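Local coordinates for NAD-dependent dehydrogenase (Rhizobium meliloti, PDB 4Z0P), which reduces glyoxylate and hydroxypyruvate with NADPH as the hydride donor, as a member of the D-isomer-specific 2-hydroxyacid dehydrogenase family, at residues 106-111 with 230-234; 141-147 with 195-201; 235-241 with 258-262. All coordinates share one frame; numbering follows the deposited sequence.

Contact 1: 106-111 with 230-234; sequences WVMMQC and FINAG. With NDP (NADPH dihydro-nicotinamide-adenine-dinucleotide phosphate), chain H.
Trp106 and Ile231 pack helix 97-115 onto strand 229-232 of the parallel Rossmann-type sheet, the helix running nearly antiparallel to the strand, at 162° between the short segments. The tight part lies around the indole. CG of Trp106 stands anti to the backbone N (chi1 -177°), which sends the six-membered ring toward the strand end; there CZ3 meets Ile231 CG2 at 3.5 Å and CB of Ala233 equally closely, while CH2 lies near the carbonyl oxygen of Asn232. The looser part is at the other end, where Ile231 CD1 rests 4.0 Å from CB of Gln110 and 4.1 Å from SG of Cys111. This side is buried as well, with helix 150-161 touching Cys111. Gln110 is bent, so that NE2 lies over one face of the indole, toward its rim, and bonds to Trp106 O, while OE1 bonds to Ser257. At the end of the strand, Asn232 OD1 accepts the N-H of Gly234, an Asx turn, and Ala233 O accepts a hydrogen bond from the carboxamide N7N of NADPH at 2.9 Å.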
loop_
_atom_site.group_PDB
_atom_site.type_symbol
_atom_site.label_atom_id
_atom_site.label_comp_id
_atom_site.label_asym_id
_atom_site.label_seq_id
_atom_site.Cartn_x
_atom_site.Cartn_y
_atom_site.Cartn_z
ATOM N N TRP A 106 -7.181 -1.463 -1.826
ATOM C CA TRP A 106 -7.571 -1.242 -0.439
ATOM C C TRP A 106 -6.931 -2.298 0.480
ATOM O O TRP A 106 -6.426 -1.966 1.556
ATOM C CB TRP A 106 -9.106 -1.242 -0.308
ATOM C CG TRP A 106 -9.607 -0.937 1.095
ATOM C CD1 TRP A 106 -9.986 0.274 1.585
ATOM C CD2 TRP A 106 -9.792 -1.879 2.169
ATOM N NE1 TRP A 106 -10.408 0.148 2.900
ATOM C CE2 TRP A 106 -10.285 -1.160 3.282
ATOM C CE3 TRP A 106 -9.611 -3.253 2.290
ATOM C CZ2 TRP A 106 -10.588 -1.788 4.514
ATOM C CZ3 TRP A 106 -9.917 -3.882 3.494
ATOM C CH2 TRP A 106 -10.407 -3.135 4.594
ATOM N N VAL A 107 -6.941 -3.557 0.056
ATOM C CA VAL A 107 -6.352 -4.638 0.853
ATOM C C VAL A 107 -4.844 -4.404 1.025
ATOM O O VAL A 107 -4.317 -4.499 2.123
ATOM C CB VAL A 107 -6.639 -6.031 0.243
ATOM C CG1 VAL A 107 -5.892 -7.130 0.987
ATOM C CG2 VAL A 107 -8.137 -6.317 0.267
ATOM N N MET A 108 -4.170 -4.085 -0.067
ATOM C CA MET A 108 -2.734 -3.791 -0.011
ATOM C C MET A 108 -2.478 -2.628 0.928
ATOM O O MET A 108 -1.543 -2.682 1.743
ATOM C CB MET A 108 -2.221 -3.442 -1.409
ATOM C CG MET A 108 -0.723 -3.106 -1.481
ATOM S SD MET A 108 0.347 -4.505 -1.039
ATOM C CE MET A 108 -0.021 -5.583 -2.429
ATOM N N MET A 109 -3.293 -1.576 0.835
ATOM C CA MET A 109 -3.092 -0.419 1.722
ATOM C C MET A 109 -3.195 -0.825 3.187
ATOM O O MET A 109 -2.368 -0.413 4.005
ATOM C CB MET A 109 -4.069 0.697 1.416
ATOM C CG MET A 109 -3.764 1.950 2.203
ATOM S SD MET A 109 -4.771 3.357 1.651
ATOM C CE MET A 109 -6.314 2.802 2.200
ATOM N N GLN A 110 -4.204 -1.630 3.529
ATOM C CA GLN A 110 -4.353 -2.012 4.939
ATOM C C GLN A 110 -3.179 -2.862 5.397
ATOM O O GLN A 110 -2.664 -2.688 6.502
ATOM C CB GLN A 110 -5.621 -2.814 5.191
ATOM C CG GLN A 110 -6.905 -2.176 4.711
ATOM C CD GLN A 110 -6.999 -0.703 4.989
ATOM O OE1 GLN A 110 -6.776 -0.245 6.116
ATOM N NE2 GLN A 110 -7.332 0.068 3.954
ATOM N N CYS A 111 -2.784 -3.833 4.577
ATOM C CA CYS A 111 -1.661 -4.691 4.987
ATOM C C CYS A 111 -0.376 -3.852 5.180
ATOM O O CYS A 111 0.399 -4.121 6.095
ATOM C CB CYS A 111 -1.435 -5.831 3.993
ATOM S SG CYS A 111 -2.809 -7.037 4.044
ATOM N N PHE A 230 -7.034 -7.871 12.227
ATOM C CA PHE A 230 -8.237 -8.253 11.489
ATOM C C PHE A 230 -8.615 -7.177 10.487
ATOM O O PHE A 230 -8.812 -6.006 10.852
ATOM C CB PHE A 230 -9.407 -8.462 12.445
ATOM C CG PHE A 230 -10.704 -8.799 11.763
ATOM C CD1 PHE A 230 -10.777 -9.843 10.836
ATOM C CD2 PHE A 230 -11.865 -8.112 12.058
ATOM C CE1 PHE A 230 -11.984 -10.182 10.223
ATOM C CE2 PHE A 230 -13.076 -8.447 11.446
ATOM C CZ PHE A 230 -13.137 -9.483 10.529
ATOM N N ILE A 231 -8.771 -7.588 9.232
ATOM C CA ILE A 231 -9.080 -6.667 8.132
ATOM C C ILE A 231 -10.299 -7.218 7.419
ATOM O O ILE A 231 -10.275 -8.376 6.944
ATOM C CB ILE A 231 -7.898 -6.597 7.158
ATOM C CG1 ILE A 231 -6.676 -5.977 7.844
ATOM C CG2 ILE A 231 -8.269 -5.865 5.858
ATOM C CD1 ILE A 231 -5.393 -6.326 7.126
ATOM N N ASN A 232 -11.398 -6.464 7.409
ATOM C CA ASN A 232 -12.609 -6.948 6.735
ATOM C C ASN A 232 -13.160 -5.987 5.708
ATOM O O ASN A 232 -13.457 -4.832 6.022
ATOM C CB ASN A 232 -13.715 -7.289 7.738
ATOM C CG ASN A 232 -14.883 -8.068 7.109
ATOM O OD1 ASN A 232 -14.784 -8.639 6.016
ATOM N ND2 ASN A 232 -15.981 -8.116 7.824
ATOM N N ALA A 233 -13.285 -6.464 4.477
ATOM C CA ALA A 233 -13.972 -5.718 3.422
ATOM C C ALA A 233 -14.999 -6.560 2.691
ATOM O O ALA A 233 -15.398 -6.212 1.563
ATOM C CB ALA A 233 -12.974 -5.128 2.430
ATOM N N GLY A 234 -15.463 -7.622 3.341
ATOM C CA GLY A 234 -16.539 -8.444 2.804
ATOM C C GLY A 234 -17.884 -7.837 3.140
ATOM O O GLY A 234 -18.378 -6.935 2.433
HETATM P PA NDP H . -16.756 -14.708 -5.164
HETATM O O1A NDP H . -18.118 -15.378 -5.261
HETATM O O2A NDP H . -15.905 -14.698 -6.390
HETATM O O5B NDP H . -15.975 -15.456 -4.007
HETATM C C5B NDP H . -16.555 -15.831 -2.775
HETATM C C4B NDP H . -15.584 -16.727 -2.056
HETATM O O4B NDP H . -16.113 -16.954 -0.752
HETATM C C3B NDP H . -15.405 -18.101 -2.699
HETATM O O3B NDP H . -14.043 -18.479 -2.539
HETATM C C2B NDP H . -16.308 -18.988 -1.869
HETATM O O2B NDP H . -15.922 -20.347 -1.808
HETATM C C1B NDP H . -16.120 -18.351 -0.517
HETATM N N9A NDP H . -17.215 -18.748 0.384
HETATM C C8A NDP H . -18.527 -18.443 0.340
HETATM N N7A NDP H . -19.227 -18.974 1.317
HETATM C C5A NDP H . -18.302 -19.670 2.042
HETATM C C6A NDP H . -18.394 -20.477 3.193
HETATM N N6A NDP H . -19.560 -20.685 3.848
HETATM N N1A NDP H . -17.256 -21.049 3.675
HETATM C C2A NDP H . -16.101 -20.840 3.025
HETATM N N3A NDP H . -15.897 -20.108 1.925
HETATM C C4A NDP H . -17.048 -19.535 1.486
HETATM O O3 NDP H . -17.079 -13.233 -4.591
HETATM P PN NDP H . -16.094 -11.967 -4.841
HETATM O O1N NDP H . -14.684 -12.341 -4.530
HETATM O O2N NDP H . -16.401 -11.325 -6.147
HETATM O O5D NDP H . -16.715 -10.993 -3.745
HETATM C C5D NDP H . -16.639 -11.352 -2.380
HETATM C C4D NDP H . -17.481 -10.413 -1.530
HETATM O O4D NDP H . -16.819 -9.156 -1.367
HETATM C C3D NDP H . -18.836 -10.007 -2.095
HETATM O O3D NDP H . -19.812 -11.046 -1.880
HETATM C C2D NDP H . -19.198 -8.727 -1.369
HETATM O O2D NDP H . -19.950 -9.017 -0.177
HETATM C C1D NDP H . -17.794 -8.205 -0.968
HETATM N N1N NDP H . -17.474 -6.912 -1.577
HETATM C C2N NDP H . -17.267 -5.784 -0.791
HETATM C C3N NDP H . -16.949 -4.577 -1.335
HETATM C C7N NDP H . -16.571 -3.381 -0.512
HETATM O O7N NDP H . -16.569 -2.267 -1.072
HETATM N N7N NDP H . -16.274 -3.523 0.761
HETATM C C4N NDP H . -16.883 -4.443 -2.811
HETATM C C5N NDP H . -17.137 -5.691 -3.572
HETATM C C6N NDP H . -17.388 -6.841 -2.975
HETATM P P2B NDP H . -16.136 -21.331 -3.065
HETATM O O1X NDP H . -15.094 -20.882 -4.057
HETATM O O2X NDP H . -15.835 -22.685 -2.450
HETATM O O3X NDP H . -17.535 -21.153 -3.523
#

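Contact 2: 141-147 with 195-201; sequences VTVGIMG and DFLVGLL. With NDP (NADPH dihydro-nicotinamide-adenine-dinucleotide phosphate), chain H.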
loop_
_atom_site.group_PDB
_atom_site.type_symbol
_atom_site.label_atom_id
_atom_site.label_comp_id
_atom_site.label_asym_id
_atom_site.label_seq_id
_atom_site.Cartn_x
_atom_site.Cartn_y
_atom_site.Cartn_z
ATOM N N VAL A 141 5.548 -11.574 7.672
ATOM C CA VAL A 141 4.109 -11.576 8.008
ATOM C C VAL A 141 3.375 -12.522 7.072
ATOM O O VAL A 141 3.552 -12.480 5.849
ATOM C CB VAL A 141 3.525 -10.165 7.883
ATOM C CG1 VAL A 141 1.978 -10.142 7.987
ATOM C CG2 VAL A 141 4.155 -9.272 8.944
ATOM N N THR A 142 2.530 -13.361 7.662
ATOM C CA THR A 142 1.622 -14.200 6.882
ATOM C C THR A 142 0.250 -13.543 6.848
ATOM O O THR A 142 -0.381 -13.321 7.901
ATOM C CB THR A 142 1.526 -15.624 7.452
ATOM O OG1 THR A 142 2.812 -16.261 7.329
ATOM C CG2 THR A 142 0.518 -16.428 6.660
ATOM N N VAL A 143 -0.187 -13.206 5.645
ATOM C CA VAL A 143 -1.554 -12.708 5.410
ATOM C C VAL A 143 -2.403 -13.903 5.034
ATOM O O VAL A 143 -2.064 -14.657 4.107
ATOM C CB VAL A 143 -1.620 -11.656 4.294
ATOM C CG1 VAL A 143 -3.052 -11.148 4.118
ATOM C CG2 VAL A 143 -0.663 -10.496 4.580
ATOM N N GLY A 144 -3.497 -14.080 5.750
ATOM C CA GLY A 144 -4.411 -15.180 5.488
ATOM C C GLY A 144 -5.721 -14.600 5.005
ATOM O O GLY A 144 -6.320 -13.806 5.717
ATOM N N ILE A 145 -6.165 -14.999 3.815
ATOM C CA ILE A 145 -7.381 -14.453 3.225
ATOM C C ILE A 145 -8.485 -15.484 3.270
ATOM O O ILE A 145 -8.315 -16.595 2.755
ATOM C CB ILE A 145 -7.150 -14.010 1.769
ATOM C CG1 ILE A 145 -6.065 -12.921 1.721
ATOM C CG2 ILE A 145 -8.455 -13.485 1.173
ATOM C CD1 ILE A 145 -5.512 -12.693 0.343
ATOM N N MET A 146 -9.594 -15.130 3.939
ATOM C CA MET A 146 -10.811 -15.942 3.936
ATOM C C MET A 146 -11.717 -15.447 2.803
ATOM O O MET A 146 -12.203 -14.311 2.833
ATOM C CB MET A 146 -11.510 -15.905 5.281
ATOM C CG MET A 146 -10.756 -16.683 6.344
ATOM S SD MET A 146 -11.350 -16.554 8.028
ATOM C CE MET A 146 -12.922 -17.349 7.910
ATOM N N GLY A 147 -11.941 -16.335 1.825
ATOM C CA GLY A 147 -12.640 -16.026 0.573
ATOM C C GLY A 147 -11.652 -15.975 -0.566
ATOM O O GLY A 147 -10.880 -15.026 -0.663
ATOM N N ASP A 195 -1.119 -14.083 10.592
ATOM C CA ASP A 195 -0.859 -12.855 11.348
ATOM C C ASP A 195 -1.834 -11.731 11.027
ATOM O O ASP A 195 -2.293 -11.029 11.926
ATOM C CB ASP A 195 0.568 -12.342 11.073
ATOM C CG ASP A 195 1.650 -13.368 11.381
ATOM O OD1 ASP A 195 1.629 -13.933 12.505
ATOM O OD2 ASP A 195 2.545 -13.622 10.499
ATOM N N PHE A 196 -2.078 -11.499 9.742
ATOM C CA PHE A 196 -3.063 -10.515 9.276
ATOM C C PHE A 196 -4.181 -11.289 8.594
ATOM O O PHE A 196 -3.968 -11.865 7.530
ATOM C CB PHE A 196 -2.491 -9.549 8.221
ATOM C CG PHE A 196 -1.434 -8.566 8.701
ATOM C CD1 PHE A 196 -0.938 -8.533 10.001
ATOM C CD2 PHE A 196 -0.900 -7.668 7.772
ATOM C CE1 PHE A 196 0.039 -7.604 10.367
ATOM C CE2 PHE A 196 0.089 -6.754 8.133
ATOM C CZ PHE A 196 0.557 -6.728 9.426
ATOM N N LEU A 197 -5.375 -11.267 9.191
ATOM C CA LEU A 197 -6.542 -11.931 8.626
ATOM C C LEU A 197 -7.314 -10.961 7.763
ATOM O O LEU A 197 -7.718 -9.907 8.252
ATOM C CB LEU A 197 -7.450 -12.441 9.746
ATOM C CG LEU A 197 -8.727 -13.164 9.280
ATOM C CD1 LEU A 197 -8.390 -14.415 8.505
ATOM C CD2 LEU A 197 -9.600 -13.517 10.464
ATOM N N VAL A 198 -7.561 -11.335 6.509
ATOM C CA VAL A 198 -8.325 -10.522 5.561
ATOM C C VAL A 198 -9.605 -11.255 5.201
ATOM O O VAL A 198 -9.561 -12.381 4.693
ATOM C CB VAL A 198 -7.543 -10.259 4.268
ATOM C CG1 VAL A 198 -8.391 -9.519 3.228
ATOM C CG2 VAL A 198 -6.302 -9.415 4.576
ATOM N N GLY A 199 -10.738 -10.608 5.446
ATOM C CA GLY A 199 -12.040 -11.134 5.067
ATOM C C GLY A 199 -12.525 -10.592 3.716
ATOM O O GLY A 199 -12.748 -9.393 3.561
ATOM N N LEU A 200 -12.707 -11.499 2.766
ATOM C CA LEU A 200 -13.299 -11.224 1.454
ATOM C C LEU A 200 -14.357 -12.280 1.115
ATOM O O LEU A 200 -14.405 -12.800 0.012
ATOM C CB LEU A 200 -12.227 -11.167 0.392
ATOM C CG LEU A 200 -11.390 -9.876 0.457
ATOM C CD1 LEU A 200 -10.158 -10.001 -0.432
ATOM C CD2 LEU A 200 -12.204 -8.662 0.079
ATOM N N LEU A 201 -15.195 -12.563 2.099
ATOM C CA LEU A 201 -16.320 -13.498 1.963
ATOM C C LEU A 201 -17.605 -12.724 1.669
ATOM O O LEU A 201 -17.784 -11.603 2.142
ATOM C CB LEU A 201 -16.546 -14.257 3.269
ATOM C CG LEU A 201 -15.516 -15.312 3.698
ATOM C CD1 LEU A 201 -15.734 -15.704 5.146
ATOM C CD2 LEU A 201 -15.573 -16.517 2.772
HETATM P PA NDP H . -16.756 -14.708 -5.164
HETATM O O1A NDP H . -18.118 -15.378 -5.261
HETATM O O2A NDP H . -15.905 -14.698 -6.390
HETATM O O5B NDP H . -15.975 -15.456 -4.007
HETATM C C5B NDP H . -16.555 -15.831 -2.775
HETATM C C4B NDP H . -15.584 -16.727 -2.056
HETATM O O4B NDP H . -16.113 -16.954 -0.752
HETATM C C3B NDP H . -15.405 -18.101 -2.699
HETATM O O3B NDP H . -14.043 -18.479 -2.539
HETATM C C2B NDP H . -16.308 -18.988 -1.869
HETATM O O2B NDP H . -15.922 -20.347 -1.808
HETATM C C1B NDP H . -16.120 -18.351 -0.517
HETATM N N9A NDP H . -17.215 -18.748 0.384
HETATM C C8A NDP H . -18.527 -18.443 0.340
HETATM N N7A NDP H . -19.227 -18.974 1.317
HETATM C C5A NDP H . -18.302 -19.670 2.042
HETATM C C6A NDP H . -18.394 -20.477 3.193
HETATM N N6A NDP H . -19.560 -20.685 3.848
HETATM N N1A NDP H . -17.256 -21.049 3.675
HETATM C C2A NDP H . -16.101 -20.840 3.025
HETATM N N3A NDP H . -15.897 -20.108 1.925
HETATM C C4A NDP H . -17.048 -19.535 1.486
HETATM O O3 NDP H . -17.079 -13.233 -4.591
HETATM P PN NDP H . -16.094 -11.967 -4.841
HETATM O O1N NDP H . -14.684 -12.341 -4.530
HETATM O O2N NDP H . -16.401 -11.325 -6.147
HETATM O O5D NDP H . -16.715 -10.993 -3.745
HETATM C C5D NDP H . -16.639 -11.352 -2.380
HETATM C C4D NDP H . -17.481 -10.413 -1.530
HETATM O O4D NDP H . -16.819 -9.156 -1.367
HETATM C C3D NDP H . -18.836 -10.007 -2.095
HETATM O O3D NDP H . -19.812 -11.046 -1.880
HETATM C C2D NDP H . -19.198 -8.727 -1.369
HETATM O O2D NDP H . -19.950 -9.017 -0.177
HETATM C C1D NDP H . -17.794 -8.205 -0.968
HETATM N N1N NDP H . -17.474 -6.912 -1.577
HETATM C C2N NDP H . -17.267 -5.784 -0.791
HETATM C C3N NDP H . -16.949 -4.577 -1.335
HETATM C C7N NDP H . -16.571 -3.381 -0.512
HETATM O O7N NDP H . -16.569 -2.267 -1.072
HETATM N N7N NDP H . -16.274 -3.523 0.761
HETATM C C4N NDP H . -16.883 -4.443 -2.811
HETATM C C5N NDP H . -17.137 -5.691 -3.572
HETATM C C6N NDP H . -17.388 -6.841 -2.975
HETATM P P2B NDP H . -16.136 -21.331 -3.065
HETATM O O1X NDP H . -15.094 -20.882 -4.057
HETATM O O2X NDP H . -15.835 -22.685 -2.450
HETATM O O3X NDP H . -17.535 -21.153 -3.523
#
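Asp195 and Thr142 open the pairing of strands 142-146 and 196-199. From Asp195, CB sits 3.5 Å from Thr142 O and near CG1 of Val141; CG comes next, 3.8 Å from Thr142 N; and OD2 at the tip accepts that N-H at 2.8 Å in an almost straight bond (177°), met on the anti side of the carboxylate. Thr142 O in turn takes the N-H groups of both Asp195 and Phe196. With an alanine at Asp195, the Thr142 N-H would probably be left without its carboxylate acceptor, and the two bonds to Thr142 O would remain to start the pairing. The two strands are parallel neighbours at the centre of the Rossmann-type sheet, joined by regular backbone bonds as far as Leu200 N to Met146 O. Just ahead of the strand, Val141 CG1 stands over the centre of the Phe196 ring, a CH-pi contact of 3.6 Å to the centroid. On the face that carries Phe196, Val143 CG1 touches Val198 CG2; on the other, Met146 SD reaches Leu197 CD1 at 3.7 Å. Past the strand ends, Leu201 CD2 lies 3.6 Å from O4B of NADPH.

Contact 3: 235-241 with 258-262; sequences RGGSQVE and LDVFE. With NDP (NADPH dihydro-nicotinamide-adenine-dinucleotide phosphate), chain H; OXD (oxalic acid), chain C.
Glu241 and Glu262 exchange hydrogen bonds: Glu241 N, at the start of helix 241-250, donates to Glu262 OE2 in the loop after strand 255-258, and Glu262 N returns to Glu241 OE2, both at 2.8 Å. The second donor comes from above the Glu241 carboxylate plane. Gln239 NE2 bonds to the same OE2, in the plane of its own amide and on the anti lone pair of the oxygen, and also to Val260 O at 3.0 Å. CG of Gln239 lies between its backbone N and carbonyl carbon (chi1 76°), and from there the extended chain carries the amide across to the second loop; OE1 bonds to Asn232.

Close packing accounts for the middle. Gly236 CA approaches Phe261 O at 3.3 Å in a nearly linear CA-H...O contact, and a side chain on Gly236 would run into that oxygen. Val260 CG2 lies 3.5 Å from Gly236 N.

Ligand bonds occupy the other end. Arg235 presents its guanidinium edge to oxalate, NH1 to O6 at 2.8 Å and NH2 to O5 at 2.9 Å, while O2D of NADPH lies over one face; Asp78 pairs with NE. Asp259 OD2 accepts a hydrogen bond from N7N of NADPH (171°).

The two carboxylates, 4.2 Å apart at Glu241 OE1 and Glu262 OE2, would probably repel each other, a cost that the N-H groups donated to Glu241 OE2 and Glu262 OE2 are likely to offset.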
loop_
_atom_site.group_PDB
_atom_site.type_symbol
_atom_site.label_atom_id
_atom_site.label_comp_id
_atom_site.label_asym_id
_atom_site.label_seq_id
_atom_site.Cartn_x
_atom_site.Cartn_y
_atom_site.Cartn_z
ATOM N N ARG A 235 -18.471 -8.307 4.241
ATOM C CA ARG A 235 -19.713 -7.734 4.742
ATOM C C ARG A 235 -19.682 -7.659 6.242
ATOM O O ARG A 235 -19.130 -8.537 6.912
ATOM C CB ARG A 235 -20.894 -8.603 4.320
ATOM C CG ARG A 235 -21.271 -8.482 2.853
ATOM C CD ARG A 235 -21.961 -7.169 2.612
ATOM N NE ARG A 235 -22.365 -6.951 1.236
ATOM C CZ ARG A 235 -21.640 -6.372 0.301
ATOM N NH1 ARG A 235 -20.391 -5.968 0.536
ATOM N NH2 ARG A 235 -22.159 -6.193 -0.899
ATOM N N GLY A 236 -20.317 -6.624 6.773
ATOM C CA GLY A 236 -20.412 -6.419 8.205
ATOM C C GLY A 236 -21.133 -7.501 8.967
ATOM O O GLY A 236 -20.759 -7.841 10.087
ATOM N N GLY A 237 -22.132 -8.098 8.343
ATOM C CA GLY A 237 -22.880 -9.156 9.012
ATOM C C GLY A 237 -22.067 -10.413 9.304
ATOM O O GLY A 237 -22.510 -11.263 10.074
ATOM N N SER A 238 -20.887 -10.545 8.691
ATOM C CA SER A 238 -19.993 -11.665 8.970
ATOM C C SER A 238 -19.182 -11.486 10.252
ATOM O O SER A 238 -18.539 -12.432 10.693
ATOM C CB SER A 238 -19.064 -11.944 7.783
ATOM O OG SER A 238 -19.819 -12.350 6.652
ATOM N N GLN A 239 -19.209 -10.303 10.868
ATOM C CA GLN A 239 -18.412 -10.073 12.062
ATOM C C GLN A 239 -19.267 -9.783 13.274
ATOM O O GLN A 239 -20.443 -9.386 13.167
ATOM C CB GLN A 239 -17.399 -8.946 11.826
ATOM C CG GLN A 239 -17.983 -7.542 11.853
ATOM C CD GLN A 239 -17.190 -6.527 11.056
ATOM O OE1 GLN A 239 -16.243 -6.853 10.331
ATOM N NE2 GLN A 239 -17.584 -5.261 11.187
ATOM N N VAL A 240 -18.684 -10.050 14.439
ATOM C CA VAL A 240 -19.326 -9.765 15.723
ATOM C C VAL A 240 -18.567 -8.591 16.323
ATOM O O VAL A 240 -17.493 -8.767 16.920
ATOM C CB VAL A 240 -19.328 -10.986 16.671
ATOM C CG1 VAL A 240 -20.104 -10.686 17.940
ATOM C CG2 VAL A 240 -19.928 -12.191 15.967
ATOM N N GLU A 241 -19.108 -7.391 16.143
ATOM C CA GLU A 241 -18.400 -6.183 16.577
ATOM C C GLU A 241 -18.163 -6.103 18.074
ATOM O O GLU A 241 -17.139 -5.594 18.498
ATOM C CB GLU A 241 -19.111 -4.924 16.072
ATOM C CG GLU A 241 -18.858 -4.777 14.575
ATOM C CD GLU A 241 -19.755 -3.791 13.860
ATOM O OE1 GLU A 241 -20.428 -2.981 14.508
ATOM O OE2 GLU A 241 -19.753 -3.842 12.623
ATOM N N LEU A 258 -11.536 -1.876 9.168
ATOM C CA LEU A 258 -12.930 -2.238 8.895
ATOM C C LEU A 258 -13.499 -1.290 7.860
ATOM O O LEU A 258 -13.563 -0.069 8.092
ATOM C CB LEU A 258 -13.779 -2.199 10.177
ATOM C CG LEU A 258 -13.260 -3.116 11.311
ATOM C CD1 LEU A 258 -14.056 -2.880 12.586
ATOM C CD2 LEU A 258 -13.331 -4.589 10.889
ATOM N N ASP A 259 -13.929 -1.854 6.732
ATOM C CA ASP A 259 -14.645 -1.130 5.685
ATOM C C ASP A 259 -16.145 -1.360 5.755
ATOM O O ASP A 259 -16.911 -0.662 5.089
ATOM C CB ASP A 259 -14.167 -1.574 4.305
ATOM C CG ASP A 259 -14.673 -0.662 3.187
ATOM O OD1 ASP A 259 -14.452 0.598 3.240
ATOM O OD2 ASP A 259 -15.309 -1.209 2.244
ATOM N N VAL A 260 -16.545 -2.387 6.509
ATOM C CA VAL A 260 -17.941 -2.880 6.528
ATOM C C VAL A 260 -18.349 -3.129 7.968
ATOM O O VAL A 260 -17.499 -3.454 8.811
ATOM C CB VAL A 260 -18.118 -4.138 5.650
ATOM C CG1 VAL A 260 -17.833 -3.803 4.194
ATOM C CG2 VAL A 260 -17.204 -5.261 6.112
ATOM N N PHE A 261 -19.635 -2.924 8.250
ATOM C CA PHE A 261 -20.167 -2.929 9.599
ATOM C C PHE A 261 -21.525 -3.618 9.666
ATOM O O PHE A 261 -22.245 -3.660 8.693
ATOM C CB PHE A 261 -20.252 -1.499 10.150
ATOM C CG PHE A 261 -18.914 -0.847 10.198
ATOM C CD1 PHE A 261 -18.079 -1.033 11.278
ATOM C CD2 PHE A 261 -18.428 -0.171 9.078
ATOM C CE1 PHE A 261 -16.800 -0.484 11.268
ATOM C CE2 PHE A 261 -17.152 0.384 9.063
ATOM C CZ PHE A 261 -16.343 0.205 10.157
ATOM N N GLU A 262 -21.830 -4.162 10.835
ATOM C CA GLU A 262 -23.097 -4.879 11.043
ATOM C C GLU A 262 -24.307 -4.005 10.722
ATOM O O GLU A 262 -25.311 -4.508 10.204
ATOM C CB GLU A 262 -23.199 -5.420 12.476
ATOM C CG GLU A 262 -22.213 -6.517 12.833
ATOM C CD GLU A 262 -22.502 -7.098 14.203
ATOM O OE1 GLU A 262 -23.545 -7.762 14.379
ATOM O OE2 GLU A 262 -21.692 -6.904 15.102
HETATM P PA NDP H . -16.756 -14.708 -5.164
HETATM O O1A NDP H . -18.118 -15.378 -5.261
HETATM O O2A NDP H . -15.905 -14.698 -6.390
HETATM O O5B NDP H . -15.975 -15.456 -4.007
HETATM C C5B NDP H . -16.555 -15.831 -2.775
HETATM C C4B NDP H . -15.584 -16.727 -2.056
HETATM O O4B NDP H . -16.113 -16.954 -0.752
HETATM C C3B NDP H . -15.405 -18.101 -2.699
HETATM O O3B NDP H . -14.043 -18.479 -2.539
HETATM C C2B NDP H . -16.308 -18.988 -1.869
HETATM O O2B NDP H . -15.922 -20.347 -1.808
HETATM C C1B NDP H . -16.120 -18.351 -0.517
HETATM N N9A NDP H . -17.215 -18.748 0.384
HETATM C C8A NDP H . -18.527 -18.443 0.340
HETATM N N7A NDP H . -19.227 -18.974 1.317
HETATM C C5A NDP H . -18.302 -19.670 2.042
HETATM C C6A NDP H . -18.394 -20.477 3.193
HETATM N N6A NDP H . -19.560 -20.685 3.848
HETATM N N1A NDP H . -17.256 -21.049 3.675
HETATM C C2A NDP H . -16.101 -20.840 3.025
HETATM N N3A NDP H . -15.897 -20.108 1.925
HETATM C C4A NDP H . -17.048 -19.535 1.486
HETATM O O3 NDP H . -17.079 -13.233 -4.591
HETATM P PN NDP H . -16.094 -11.967 -4.841
HETATM O O1N NDP H . -14.684 -12.341 -4.530
HETATM O O2N NDP H . -16.401 -11.325 -6.147
HETATM O O5D NDP H . -16.715 -10.993 -3.745
HETATM C C5D NDP H . -16.639 -11.352 -2.380
HETATM C C4D NDP H . -17.481 -10.413 -1.530
HETATM O O4D NDP H . -16.819 -9.156 -1.367
HETATM C C3D NDP H . -18.836 -10.007 -2.095
HETATM O O3D NDP H . -19.812 -11.046 -1.880
HETATM C C2D NDP H . -19.198 -8.727 -1.369
HETATM O O2D NDP H . -19.950 -9.017 -0.177
HETATM C C1D NDP H . -17.794 -8.205 -0.968
HETATM N N1N NDP H . -17.474 -6.912 -1.577
HETATM C C2N NDP H . -17.267 -5.784 -0.791
HETATM C C3N NDP H . -16.949 -4.577 -1.335
HETATM C C7N NDP H . -16.571 -3.381 -0.512
HETATM O O7N NDP H . -16.569 -2.267 -1.072
HETATM N N7N NDP H . -16.274 -3.523 0.761
HETATM C C4N NDP H . -16.883 -4.443 -2.811
HETATM C C5N NDP H . -17.137 -5.691 -3.572
HETATM C C6N NDP H . -17.388 -6.841 -2.975
HETATM P P2B NDP H . -16.136 -21.331 -3.065
HETATM O O1X NDP H . -15.094 -20.882 -4.057
HETATM O O2X NDP H . -15.835 -22.685 -2.450
HETATM O O3X NDP H . -17.535 -21.153 -3.523
HETATM C C1 OXD C . -20.238 -4.634 -3.634
HETATM C C2 OXD C . -20.155 -3.621 -2.587
HETATM O O3 OXD C . -19.790 -4.393 -4.784
HETATM O O4 OXD C . -20.184 -2.420 -2.892
HETATM O O5 OXD C . -20.775 -5.724 -3.346
HETATM O O6 OXD C . -20.066 -3.973 -1.402
#

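All three contacts belong to the nucleotide-binding domain and reach the same NADPH. Contacts 1 and 2 share the sheet, their centres 8 Å apart: strand 229-232 of contact 1 pairs with strand 196-199 of contact 2, with Ile231 O 2.7 Å from Gly199 N. Contact 3 lies about 13 Å from contact 1 between centres; Arg235 follows Gly234 in the chain, and Asn232 ties the two together, its ND2 2.8 Å from Gln239 OE1 and its O 3.1 Å from Asp259 N. Contacts 2 and 3 do not touch. Around the cofactor the work is divided: 141-147 with 195-201 lies beside the riboses and the adenine, whereas contacts 1 and 3 jointly hold the carboxamide, and of the three only contact 3 reaches the oxalate beside the nicotinamide.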